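6-phosphogluconolactonase (Leishmania braziliensis, PDB 3CH7) probably hydrolyses 6-phosphogluconolactone to 6-phosphogluconate, the second step of the oxidative pentose phosphate pathway. Local coordinates at residues A[148-153]-A[180-185]; A[155-160]-A[211-216]; A[166-171]-A[240-245]; A[207-212]-A[246-251]. All coordinates share one frame; numbering follows the deposited sequence.

Contact 1: residues A[148-153]-A[180-185]; sequences TAKSVP and DEEHVV
K150 and E182 meet in a salt bridge at the protein surface, with K150 NZ 2.8 Å from E182 OE1. Both chains must turn to reach it. The lysine bends at its third torsion (chi3 -40°), which also brings its CE to 3.7 Å from the backbone O of E182. E182 leaves the backbone pointing away from 148-153, and a bend at chi2 (-54°) swings the carboxylate back. The two chains cross at an angle.

The apolar part lies deeper. V184 points its branches at the strand, and its CG2 reaches the CD corner of the P153 ring at 3.8 Å. The same methyl sits 3.6 Å from S151 O, a packing contact only.

Hydrogen bonds inside each segment shape the backbones that present these groups. D180 OD1 takes the backbone N of E182 nearly head-on at 2.8 Å, an Asx turn, and that of H183 through its syn lone pair, also at 2.8 Å. D180 OD2 receives H183 ND1 at 2.8 Å and is bonded to S186 OG as well, so the carboxylate is held at both oxygens. Within 148-153, T148 OG1 accepts from K150 N, an ST turn.

Strand 151-153 pairs with strand 142-144 in a small antiparallel sheet, while 180-185 leads into edge strand 185-188 of the main sheet. E133 of helix 122-139 accepts from V184 N, and V207 of helix 205-210 packs against both V152 and V184.

Contact 2: residues A[155-160]-A[211-216]; sequences VDIVLL and AKHVVV
Two neighbouring parallel strands of the central sheet, 157-160 and 213-218, pair here in the Rossmann-like core of the enzyme, with I157 opposite H213 and L160 opposite V216. The axes of 157-160 and 213-216 approach to 4.6 Å, their directions 17° apart. Backbone bonds run alternately between them: V158 N to H213 O at 2.8 Å, V215 N to V158 O, and L160 N to V215 O.

At the start of the strands, K212 N donates to V155 O at 2.9 Å. In one of its two conformers the H213 ring places ND1 2.9 Å from D156 O, above the carbonyl plane (43° out of it), a bond that is doubtful for the residue as a whole; the backbone N of H213 adds only a weak bond. The extended K212 chain runs alongside D156, its NZ reaching OD1 in a salt bridge at 3.2 Å whose hydrogen bond is weak, whereas OD2 of the aspartate is taken by V39 N.

Packing is close on the face carrying V158, L160 and V214. V158 CG2 lies 3.3 Å from A211 CB, and L160 CD1 is 3.4 Å from V214 CG1. On the I157 face, L159 CD2 rests beside V215 CB at 4.1 Å.

Strand 38-42 flanks 157-160, and strand 251-256 flanks 213-218. Helix 13-29 covers the I157 and V215 face through I24, A27 and V23; the other face receives I208 of helix 205-210 and T168.

Contact 3: residues A[166-171]-A[240-245]; sequences GHTASI and PVSRFL
The carbonyl oxygen of G166 is gripped by two groups of S242, which come from opposite faces of its plane. The hydroxyl OG donates at 2.5 Å, a separation short enough that its exact value is uncertain, and the backbone N at 3.2 Å. With S242 chi1 at 35°, the hydroxyl stays close enough to its own backbone N for both to share one acceptor.

At its positive phi (103°) G166, with no side chain, lets P240 come close, its CA 3.8 Å from P240 CB. V241 places CG1 between two backbone oxygens, 3.2 Å from G166 O and 3.4 Å from I171 O.

G166 to S170 form the GHTAS part of the DGHTAS signature of 6-phosphogluconolactonases, on the loop following parallel strand 157-160, a position consistent with the edge of the active site. Its partner is a 3-10 turn, in which P240 O and S242 O accept from R243 N and L245 N.

Beyond the polar grip, T168 sends OG1 to G161 O and leaves CG2 facing the turn, 3.6 Å from F244 CZ. I171 comes from the opposite direction to the phenylalanine and brings CD1 to 3.9 Å from the same CZ. Both methyls meet the ring obliquely, and I208 of helix 205-210 packs against both I171 and F244.

Contact 4: residues A[207-212]-A[246-251]; sequences VIQYAK and RDCRGS. Unlike the reference sequence in segment 207-212: Y210 (reference His).
R249 lays its guanidinium over one face of the Y210 ring, the two side chains running alongside each other with their planes 35° apart. CZ of R249 stands 3.9 Å from the centroid of the Y210 ring, a cation-pi contact displaced toward the hydroxyl end. There NH2 comes within 2.8 Å of Y210 OH, but at an angle too poor for a hydrogen bond. The bend at chi2 (87°) carries the arginine CD to 3.2 Å from Q209 O, and the one at chi3 turns the guanidinium onto the ring.

Q209 meets the same guanidinium at its edge through CB. Its extended chain lies beside D247, the amide and carboxylate planes turned 73° apart; NE2 approaches D247 CB at 3.7 Å but donates to F244 O.

These side chains lie along the C-terminal part of helix 205-210, onto which the loop before strand 251-256 packs; the helix leads through 211-212 into strand 213-218, the parallel neighbour of 251-256 in the sheet. R249 N reaches Q209 O at 2.9 Å. A water accepts from G250 N and donates to I208 O at 3.0 Å. G250 CA passes close to both A211 O and K212 O, and S251 N donates to K212 O at 3.1 Å. On the buried side, C248 SG packs against I208 CG2 at 4.2 Å, and I208 continues inward to L160.

How the contacts relate
Contact 2 lies nearest the centre of the chain and is a buried pairing of sheet strands; contact 3, also buried, joins loops instead, through a shared carbonyl and apolar groups. Contacts 1 and 4 lie farther out, and charge enters both: an ion pair over an apolar floor in contact 1, a cation-pi contact with backbone and water bonds in contact 4. Contact 2 keeps its one ion pair where its strands start. Helix 205-210 ties the set together. V207 and Y210 touch V152 of contact 1, I208 packs on L160, F244 and L245, and contacts 3 and 4 meet through I208 and Q209. Contacts 2 and 4 share A211 and K212, and V214 N bonds S251 O, joining their strands.

Contact 1: residues A[148-153]-A[180-185]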
loop_
_atom_site.group_PDB
_atom_site.type_symbol
_atom_site.label_atom_id
_atom_site.label_comp_id
_atom_site.label_asym_id
_atom_site.label_seq_id
_atom_site.Cartn_x
_atom_site.Cartn_y
_atom_site.Cartn_z
ATOM N N THR A 148 20.868 -6.114 11.873
ATOM C CA THR A 148 20.776 -7.281 10.989
ATOM C C THR A 148 21.802 -7.193 9.877
ATOM O O THR A 148 22.489 -6.198 9.732
ATOM C CB THR A 148 19.369 -7.352 10.297
ATOM O OG1 THR A 148 19.300 -6.282 9.329
ATOM C CG2 THR A 148 18.224 -7.245 11.364
ATOM N N ALA A 149 21.847 -8.252 9.074
ATOM C CA ALA A 149 22.647 -8.298 7.860
ATOM C C ALA A 149 21.736 -8.001 6.669
ATOM O O ALA A 149 22.132 -8.227 5.553
ATOM C CB ALA A 149 23.267 -9.724 7.701
ATOM N N LYS A 150 20.519 -7.505 6.936
ATOM C CA LYS A 150 19.449 -7.289 5.946
ATOM C C LYS A 150 19.144 -5.820 5.656
ATOM O O LYS A 150 19.515 -4.945 6.389
ATOM C CB LYS A 150 18.196 -8.005 6.421
ATOM C CG LYS A 150 18.283 -9.526 6.241
ATOM C CD LYS A 150 17.102 -10.277 6.855
ATOM C CE LYS A 150 16.667 -9.699 8.212
ATOM N NZ LYS A 150 15.903 -10.742 8.987
ATOM N N SER A 151 18.532 -5.570 4.517
ATOM C CA SER A 151 18.258 -4.226 4.019
ATOM C C SER A 151 16.766 -4.057 3.699
ATOM O O SER A 151 16.030 -5.041 3.533
ATOM C CB SER A 151 19.076 -3.945 2.754
ATOM O OG SER A 151 20.270 -3.225 3.029
ATOM N N VAL A 152 16.344 -2.798 3.598
ATOM C CA VAL A 152 14.966 -2.466 3.332
ATOM C C VAL A 152 14.928 -1.387 2.258
ATOM O O VAL A 152 15.709 -0.449 2.301
ATOM C CB VAL A 152 14.199 -2.008 4.677
ATOM C CG1 VAL A 152 14.690 -0.645 5.233
ATOM C CG2 VAL A 152 12.693 -1.989 4.460
ATOM N N PRO A 153 14.010 -1.512 1.276
ATOM C CA PRO A 153 13.784 -0.374 0.347
ATOM C C PRO A 153 13.074 0.805 1.040
ATOM O O PRO A 153 12.155 0.589 1.812
ATOM C CB PRO A 153 12.913 -0.959 -0.764
ATOM C CG PRO A 153 12.471 -2.260 -0.315
ATOM C CD PRO A 153 13.306 -2.723 0.854
ATOM N N ASP A 180 5.283 -10.660 10.512
ATOM C CA ASP A 180 6.537 -10.785 9.783
ATOM C C ASP A 180 7.391 -9.530 9.879
ATOM O O ASP A 180 7.160 -8.503 9.201
ATOM C CB ASP A 180 6.225 -11.159 8.340
ATOM C CG ASP A 180 7.448 -11.471 7.513
ATOM O OD1 ASP A 180 8.546 -10.972 7.814
ATOM O OD2 ASP A 180 7.276 -12.142 6.477
ATOM N N GLU A 181 8.393 -9.603 10.748
ATOM C CA GLU A 181 9.406 -8.554 10.765
ATOM C C GLU A 181 10.715 -9.057 10.135
ATOM O O GLU A 181 11.729 -8.393 10.230
ATOM C CB GLU A 181 9.606 -7.948 12.173
ATOM C CG GLU A 181 8.345 -7.229 12.773
ATOM C CD GLU A 181 7.545 -8.136 13.746
ATOM O OE1 GLU A 181 8.189 -9.039 14.379
ATOM O OE2 GLU A 181 6.294 -7.944 13.880
ATOM N N GLU A 182 10.663 -10.187 9.428
ATOM C CA GLU A 182 11.840 -10.750 8.761
ATOM C C GLU A 182 12.046 -10.255 7.339
ATOM O O GLU A 182 13.153 -9.911 6.945
ATOM C CB GLU A 182 11.740 -12.273 8.678
ATOM C CG GLU A 182 11.750 -12.971 9.994
ATOM C CD GLU A 182 12.952 -12.573 10.826
ATOM O OE1 GLU A 182 14.059 -12.439 10.235
ATOM O OE2 GLU A 182 12.785 -12.384 12.061
ATOM N N HIS A 183 10.964 -10.245 6.568
ATOM C CA HIS A 183 11.036 -10.015 5.134
ATOM C C HIS A 183 10.619 -8.631 4.697
ATOM O O HIS A 183 10.213 -7.798 5.499
ATOM C CB HIS A 183 10.239 -11.100 4.432
ATOM C CG HIS A 183 10.544 -12.481 4.941
ATOM N ND1 HIS A 183 9.837 -13.070 5.966
ATOM C CD2 HIS A 183 11.514 -13.368 4.603
ATOM C CE1 HIS A 183 10.341 -14.266 6.224
ATOM N NE2 HIS A 183 11.371 -14.463 5.421
ATOM N N VAL A 184 10.901 -8.347 3.434
ATOM C CA VAL A 184 10.515 -7.124 2.750
ATOM C C VAL A 184 9.092 -7.295 2.140
ATOM O O VAL A 184 8.268 -6.414 2.224
ATOM C CB VAL A 184 11.523 -6.808 1.644
ATOM C CG1 VAL A 184 10.918 -5.908 0.620
ATOM C CG2 VAL A 184 12.852 -6.217 2.273
ATOM N N VAL A 185 8.838 -8.486 1.615
ATOM C CA VAL A 185 7.598 -8.911 1.019
ATOM C C VAL A 185 7.166 -10.132 1.785
ATOM O O VAL A 185 7.938 -11.039 2.031
ATOM C CB VAL A 185 7.762 -9.258 -0.475
ATOM C CG1 VAL A 185 6.419 -9.588 -1.120
ATOM C CG2 VAL A 185 8.459 -8.129 -1.230
#

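Contact 2: residues A[155-160]-A[211-216]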
loop_
_atom_site.group_PDB
_atom_site.type_symbol
_atom_site.label_atom_id
_atom_site.label_comp_id
_atom_site.label_asym_id
_atom_site.label_seq_id
_atom_site.Cartn_x
_atom_site.Cartn_y
_atom_site.Cartn_z
ATOM N N VAL A 155 10.672 3.499 0.425
ATOM C CA VAL A 155 9.583 4.038 -0.400
ATOM C C VAL A 155 9.308 5.495 -0.007
ATOM O O VAL A 155 9.230 5.830 1.151
ATOM C CB VAL A 155 8.327 3.142 -0.278
ATOM C CG1 VAL A 155 7.181 3.716 -1.144
ATOM C CG2 VAL A 155 8.661 1.710 -0.738
ATOM N N ASP A 156 9.233 6.392 -0.970
ATOM C CA ASP A 156 8.899 7.798 -0.669
ATOM C C ASP A 156 7.450 7.984 -0.170
ATOM O O ASP A 156 7.221 8.638 0.815
ATOM C CB ASP A 156 9.113 8.647 -1.906
ATOM C CG ASP A 156 10.589 8.937 -2.170
ATOM O OD1 ASP A 156 11.097 9.776 -1.437
ATOM O OD2 ASP A 156 11.203 8.371 -3.112
ATOM N N ILE A 157 6.494 7.407 -0.869
ATOM C CA ILE A 157 5.080 7.498 -0.507
ATOM C C ILE A 157 4.512 6.114 -0.637
ATOM O O ILE A 157 4.668 5.516 -1.676
ATOM C CB ILE A 157 4.301 8.431 -1.462
ATOM C CG1 ILE A 157 4.897 9.843 -1.441
ATOM C CG2 ILE A 157 2.801 8.377 -1.215
ATOM C CD1 ILE A 157 4.098 10.921 -2.213
ATOM N N VAL A 158 3.875 5.614 0.423
ATOM C CA VAL A 158 3.064 4.389 0.359
ATOM C C VAL A 158 1.567 4.778 0.447
ATOM O O VAL A 158 1.155 5.504 1.351
ATOM C CB VAL A 158 3.372 3.443 1.542
ATOM C CG1 VAL A 158 2.499 2.172 1.486
ATOM C CG2 VAL A 158 4.873 3.149 1.612
ATOM N N LEU A 159 0.767 4.294 -0.501
ATOM C CA LEU A 159 -0.647 4.569 -0.484
ATOM C C LEU A 159 -1.278 3.371 0.124
ATOM O O LEU A 159 -0.936 2.258 -0.255
ATOM C CB LEU A 159 -1.201 4.819 -1.914
ATOM C CG LEU A 159 -0.797 6.073 -2.646
ATOM C CD1 LEU A 159 -1.205 5.972 -4.085
ATOM C CD2 LEU A 159 -1.405 7.286 -2.020
ATOM N N LEU A 160 -2.197 3.586 1.077
ATOM C CA LEU A 160 -2.908 2.468 1.706
ATOM C C LEU A 160 -4.414 2.650 1.835
ATOM O O LEU A 160 -4.923 3.701 1.726
ATOM C CB LEU A 160 -2.332 2.261 3.120
ATOM C CG LEU A 160 -0.861 2.020 3.309
ATOM C CD1 LEU A 160 -0.472 2.067 4.792
ATOM C CD2 LEU A 160 -0.586 0.687 2.692
ATOM N N ALA A 211 8.921 3.979 5.238
ATOM C CA ALA A 211 8.514 4.896 4.150
ATOM C C ALA A 211 8.532 6.335 4.611
ATOM O O ALA A 211 8.291 6.645 5.786
ATOM C CB ALA A 211 7.109 4.516 3.593
ATOM N N LYS A 212 8.849 7.226 3.689
ATOM C CA LYS A 212 8.910 8.638 4.011
ATOM C C LYS A 212 7.516 9.262 4.314
ATOM O O LYS A 212 7.391 10.038 5.243
ATOM C CB LYS A 212 9.705 9.405 2.938
ATOM C CG LYS A 212 11.170 8.936 2.773
ATOM C CD LYS A 212 11.868 9.701 1.623
ATOM C CE LYS A 212 13.178 9.002 1.046
ATOM N NZ LYS A 212 13.918 9.858 0.010
ATOM N N HIS A 213 6.502 8.907 3.529
ATOM C CA HIS A 213 5.122 9.392 3.665
ATOM C C HIS A 213 4.193 8.171 3.498
ATOM O O HIS A 213 4.359 7.383 2.535
ATOM C CB HIS A 213 4.801 10.428 2.569
ATOM C CG HIS A 213 5.837 11.504 2.401
ATOM N ND1 HIS A 213 6.822 11.456 1.430
ATOM C CD2 HIS A 213 6.016 12.680 3.053
ATOM C CE1 HIS A 213 7.580 12.536 1.517
ATOM N NE2 HIS A 213 7.115 13.294 2.495
ATOM N N VAL A 214 3.265 7.979 4.412
ATOM C CA VAL A 214 2.257 6.948 4.281
ATOM C C VAL A 214 0.919 7.731 4.204
ATOM O O VAL A 214 0.689 8.574 5.017
ATOM C CB VAL A 214 2.307 5.959 5.454
ATOM C CG1 VAL A 214 1.248 4.905 5.312
ATOM C CG2 VAL A 214 3.678 5.308 5.546
ATOM N N VAL A 215 0.115 7.517 3.154
ATOM C CA VAL A 215 -1.203 8.132 2.989
ATOM C C VAL A 215 -2.251 7.042 2.902
ATOM O O VAL A 215 -2.199 6.230 1.999
ATOM C CB VAL A 215 -1.297 8.992 1.723
ATOM C CG1 VAL A 215 -2.674 9.808 1.692
ATOM C CG2 VAL A 215 -0.093 9.958 1.623
ATOM N N VAL A 216 -3.192 7.017 3.854
ATOM C CA VAL A 216 -4.305 6.050 3.887
ATOM C C VAL A 216 -5.554 6.780 3.370
ATOM O O VAL A 216 -5.755 7.960 3.669
ATOM C CB VAL A 216 -4.563 5.565 5.309
ATOM C CG1 VAL A 216 -5.462 4.396 5.373
ATOM C CG2 VAL A 216 -3.191 5.279 6.051
#

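Contact 3: residues A[166-171]-A[240-245]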
loop_
_atom_site.group_PDB
_atom_site.type_symbol
_atom_site.label_atom_id
_atom_site.label_comp_id
_atom_site.label_asym_id
_atom_site.label_seq_id
_atom_site.Cartn_x
_atom_site.Cartn_y
_atom_site.Cartn_z
ATOM N N GLY A 166 -9.756 -4.455 9.729
ATOM C CA GLY A 166 -8.699 -3.804 10.353
ATOM C C GLY A 166 -7.434 -3.811 9.544
ATOM O O GLY A 166 -6.434 -3.183 9.953
ATOM N N HIS A 167 -7.451 -4.524 8.409
ATOM C CA HIS A 167 -6.229 -4.690 7.614
ATOM C C HIS A 167 -5.837 -3.457 6.781
ATOM O O HIS A 167 -6.638 -2.531 6.527
ATOM C CB HIS A 167 -6.296 -5.967 6.736
ATOM C CG HIS A 167 -6.782 -5.728 5.341
ATOM N ND1 HIS A 167 -8.094 -5.901 4.967
ATOM C CD2 HIS A 167 -6.118 -5.366 4.222
ATOM C CE1 HIS A 167 -8.221 -5.619 3.684
ATOM N NE2 HIS A 167 -7.041 -5.267 3.215
ATOM N N THR A 168 -4.552 -3.423 6.453
ATOM C CA THR A 168 -4.014 -2.515 5.438
ATOM C C THR A 168 -3.093 -3.362 4.503
ATOM O O THR A 168 -2.644 -4.458 4.876
ATOM C CB THR A 168 -3.385 -1.265 6.041
ATOM O OG1 THR A 168 -3.322 -0.240 5.066
ATOM C CG2 THR A 168 -2.019 -1.490 6.698
ATOM N N ALA A 169 -2.915 -2.901 3.272
ATOM C CA ALA A 169 -2.181 -3.676 2.259
ATOM C C ALA A 169 -2.762 -5.065 2.218
ATOM O O ALA A 169 -3.961 -5.193 2.211
ATOM C CB ALA A 169 -0.704 -3.700 2.580
ATOM N N SER A 170 -1.941 -6.122 2.195
ATOM C CA SER A 170 -2.469 -7.468 2.438
ATOM C C SER A 170 -1.919 -8.061 3.746
ATOM O O SER A 170 -1.688 -9.266 3.880
ATOM C CB SER A 170 -2.301 -8.395 1.248
ATOM O OG SER A 170 -3.126 -7.961 0.168
ATOM N N ILE A 171 -1.838 -7.196 4.759
ATOM C CA ILE A 171 -1.478 -7.595 6.097
ATOM C C ILE A 171 -2.788 -7.798 6.828
ATOM O O ILE A 171 -3.359 -6.881 7.437
ATOM C CB ILE A 171 -0.623 -6.502 6.771
ATOM C CG1 ILE A 171 0.576 -6.193 5.853
ATOM C CG2 ILE A 171 -0.355 -6.874 8.288
ATOM C CD1 ILE A 171 1.441 -5.015 6.231
ATOM N N PRO A 240 -7.111 -3.109 15.865
ATOM C CA PRO A 240 -6.945 -3.530 14.473
ATOM C C PRO A 240 -5.490 -3.724 14.133
ATOM O O PRO A 240 -4.631 -2.948 14.552
ATOM C CB PRO A 240 -7.512 -2.333 13.662
ATOM C CG PRO A 240 -7.078 -1.154 14.449
ATOM C CD PRO A 240 -7.157 -1.617 15.946
ATOM N N VAL A 241 -5.250 -4.716 13.306
ATOM C CA VAL A 241 -3.904 -5.060 12.864
ATOM C C VAL A 241 -3.153 -3.828 12.349
ATOM O O VAL A 241 -1.944 -3.745 12.583
ATOM C CB VAL A 241 -3.968 -6.256 11.782
ATOM C CG1 VAL A 241 -4.551 -5.746 10.447
ATOM C CG2 VAL A 241 -2.622 -6.944 11.579
ATOM N N SER A 242 -3.815 -2.835 11.717
ATOM C CA SER A 242 -3.049 -1.633 11.254
ATOM C C SER A 242 -2.684 -0.539 12.277
ATOM O O SER A 242 -2.054 0.474 11.927
ATOM C CB SER A 242 -3.641 -1.009 9.967
ATOM O OG SER A 242 -5.002 -1.091 9.905
ATOM N N ARG A 243 -2.930 -0.790 13.563
ATOM C CA ARG A 243 -2.340 0.043 14.648
ATOM C C ARG A 243 -0.825 0.091 14.543
ATOM O O ARG A 243 -0.210 1.059 15.019
ATOM C CB ARG A 243 -2.803 -0.441 16.024
ATOM C CG ARG A 243 -2.483 0.524 17.133
ATOM C CD ARG A 243 -2.890 0.006 18.541
ATOM N NE ARG A 243 -2.355 0.864 19.605
ATOM C CZ ARG A 243 -2.879 2.045 19.974
ATOM N NH1 ARG A 243 -3.994 2.487 19.393
ATOM N NH2 ARG A 243 -2.286 2.794 20.894
ATOM N N PHE A 244 -0.203 -0.859 13.814
ATOM C CA PHE A 244 1.258 -0.809 13.597
ATOM C C PHE A 244 1.713 0.460 12.893
ATOM O O PHE A 244 2.899 0.776 12.881
ATOM C CB PHE A 244 1.766 -2.038 12.823
ATOM C CG PHE A 244 1.523 -1.987 11.328
ATOM C CD1 PHE A 244 2.330 -1.240 10.501
ATOM C CD2 PHE A 244 0.552 -2.755 10.755
ATOM C CE1 PHE A 244 2.122 -1.198 9.132
ATOM C CE2 PHE A 244 0.290 -2.689 9.349
ATOM C CZ PHE A 244 1.080 -1.923 8.559
ATOM N N LEU A 245 0.791 1.159 12.229
ATOM C CA LEU A 245 1.107 2.453 11.597
ATOM C C LEU A 245 1.514 3.537 12.591
ATOM O O LEU A 245 2.203 4.556 12.242
ATOM C CB LEU A 245 -0.092 2.919 10.770
ATOM C CG LEU A 245 -0.483 2.130 9.501
ATOM C CD1 LEU A 245 -1.783 2.705 8.890
ATOM C CD2 LEU A 245 0.660 2.150 8.472
#

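Contact 4: residues A[207-212]-A[246-251]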
loop_
_atom_site.group_PDB
_atom_site.type_symbol
_atom_site.label_atom_id
_atom_site.label_comp_id
_atom_site.label_asym_id
_atom_site.label_seq_id
_atom_site.Cartn_x
_atom_site.Cartn_y
_atom_site.Cartn_z
ATOM N N VAL A 207 8.593 -2.336 5.846
ATOM C CA VAL A 207 8.741 -1.459 4.694
ATOM C C VAL A 207 7.876 -0.224 4.875
ATOM O O VAL A 207 8.312 0.891 4.662
ATOM C CB VAL A 207 8.407 -2.180 3.356
ATOM C CG1 VAL A 207 8.563 -1.258 2.245
ATOM C CG2 VAL A 207 9.292 -3.382 3.142
ATOM N N ILE A 208 6.647 -0.444 5.311
ATOM C CA ILE A 208 5.651 0.650 5.522
ATOM C C ILE A 208 6.183 1.615 6.579
ATOM O O ILE A 208 6.215 2.832 6.363
ATOM C CB ILE A 208 4.208 0.044 5.807
ATOM C CG1 ILE A 208 3.679 -0.672 4.542
ATOM C CG2 ILE A 208 3.177 1.171 6.286
ATOM C CD1 ILE A 208 2.562 -1.712 4.750
ATOM N N GLN A 209 6.719 1.062 7.670
ATOM C CA GLN A 209 7.310 1.876 8.772
ATOM C C GLN A 209 8.617 2.569 8.468
ATOM O O GLN A 209 9.006 3.457 9.194
ATOM C CB GLN A 209 7.460 1.034 10.059
ATOM C CG GLN A 209 6.138 0.445 10.539
ATOM C CD GLN A 209 6.327 -0.522 11.642
ATOM O OE1 GLN A 209 7.362 -1.098 11.748
ATOM N NE2 GLN A 209 5.315 -0.738 12.446
ATOM N N TYR A 210 9.313 2.212 7.398
ATOM C CA TYR A 210 10.467 3.040 6.952
ATOM C C TYR A 210 10.155 3.985 5.759
ATOM O O TYR A 210 11.024 4.731 5.319
ATOM C CB TYR A 210 11.644 2.130 6.593
ATOM C CG TYR A 210 12.371 1.523 7.784
ATOM C CD1 TYR A 210 13.254 2.286 8.532
ATOM C CD2 TYR A 210 12.230 0.188 8.108
ATOM C CE1 TYR A 210 13.966 1.740 9.591
ATOM C CE2 TYR A 210 12.921 -0.372 9.173
ATOM C CZ TYR A 210 13.807 0.402 9.892
ATOM O OH TYR A 210 14.476 -0.133 10.973
ATOM N N ALA A 211 8.921 3.979 5.238
ATOM C CA ALA A 211 8.514 4.896 4.150
ATOM C C ALA A 211 8.532 6.335 4.611
ATOM O O ALA A 211 8.291 6.645 5.786
ATOM C CB ALA A 211 7.109 4.516 3.593
ATOM N N LYS A 212 8.849 7.226 3.689
ATOM C CA LYS A 212 8.910 8.638 4.011
ATOM C C LYS A 212 7.516 9.262 4.314
ATOM O O LYS A 212 7.391 10.038 5.243
ATOM C CB LYS A 212 9.705 9.405 2.938
ATOM C CG LYS A 212 11.170 8.936 2.773
ATOM C CD LYS A 212 11.868 9.701 1.623
ATOM C CE LYS A 212 13.178 9.002 1.046
ATOM N NZ LYS A 212 13.918 9.858 0.010
ATOM N N ARG A 246 1.098 3.327 13.846
ATOM C CA ARG A 246 1.584 4.136 14.945
ATOM C C ARG A 246 3.100 4.199 15.041
ATOM O O ARG A 246 3.681 5.222 15.464
ATOM C CB ARG A 246 1.037 3.588 16.249
ATOM C CG ARG A 246 -0.387 4.019 16.590
ATOM C CD ARG A 246 -0.453 4.333 18.120
ATOM N NE ARG A 246 -1.455 5.340 18.393
ATOM C CZ ARG A 246 -1.225 6.558 18.823
ATOM N NH1 ARG A 246 -0.039 6.962 19.149
ATOM N NH2 ARG A 246 -2.231 7.374 18.998
ATOM N N ASP A 247 3.758 3.128 14.611
ATOM C CA ASP A 247 5.212 3.097 14.676
ATOM C C ASP A 247 5.913 3.421 13.411
ATOM O O ASP A 247 7.107 3.113 13.263
ATOM C CB ASP A 247 5.702 1.746 15.217
ATOM C CG ASP A 247 5.284 1.533 16.626
ATOM O OD1 ASP A 247 5.298 2.517 17.410
ATOM O OD2 ASP A 247 4.890 0.399 16.932
ATOM N N CYS A 248 5.206 4.085 12.510
ATOM C CA CYS A 248 5.814 4.497 11.287
ATOM C C CYS A 248 6.859 5.522 11.645
ATOM O O CYS A 248 6.612 6.368 12.504
ATOM C CB CYS A 248 4.749 5.112 10.309
ATOM S SG CYS A 248 3.781 3.855 9.515
ATOM N N ARG A 249 7.966 5.547 10.900
ATOM C CA ARG A 249 8.990 6.636 11.074
ATOM C C ARG A 249 8.791 7.841 10.180
ATOM O O ARG A 249 9.400 8.888 10.413
ATOM C CB ARG A 249 10.413 6.143 10.781
ATOM C CG ARG A 249 11.065 5.384 11.869
ATOM C CD ARG A 249 10.756 3.950 11.813
ATOM N NE ARG A 249 11.901 3.128 12.235
ATOM C CZ ARG A 249 11.813 1.823 12.468
ATOM N NH1 ARG A 249 10.659 1.191 12.291
ATOM N NH2 ARG A 249 12.870 1.141 12.876
ATOM N N GLY A 250 8.054 7.675 9.092
ATOM C CA GLY A 250 7.689 8.801 8.252
ATOM C C GLY A 250 6.362 9.401 8.702
ATOM O O GLY A 250 5.762 8.971 9.696
ATOM N N SER A 251 5.926 10.406 7.962
ATOM C CA SER A 251 4.625 11.004 8.143
ATOM C C SER A 251 3.512 10.032 7.799
ATOM O O SER A 251 3.704 9.084 7.011
ATOM C CB SER A 251 4.517 12.194 7.226
ATOM O OG SER A 251 5.653 13.028 7.436
HETATM O O HOH W 1 7.164 5.436 7.540
#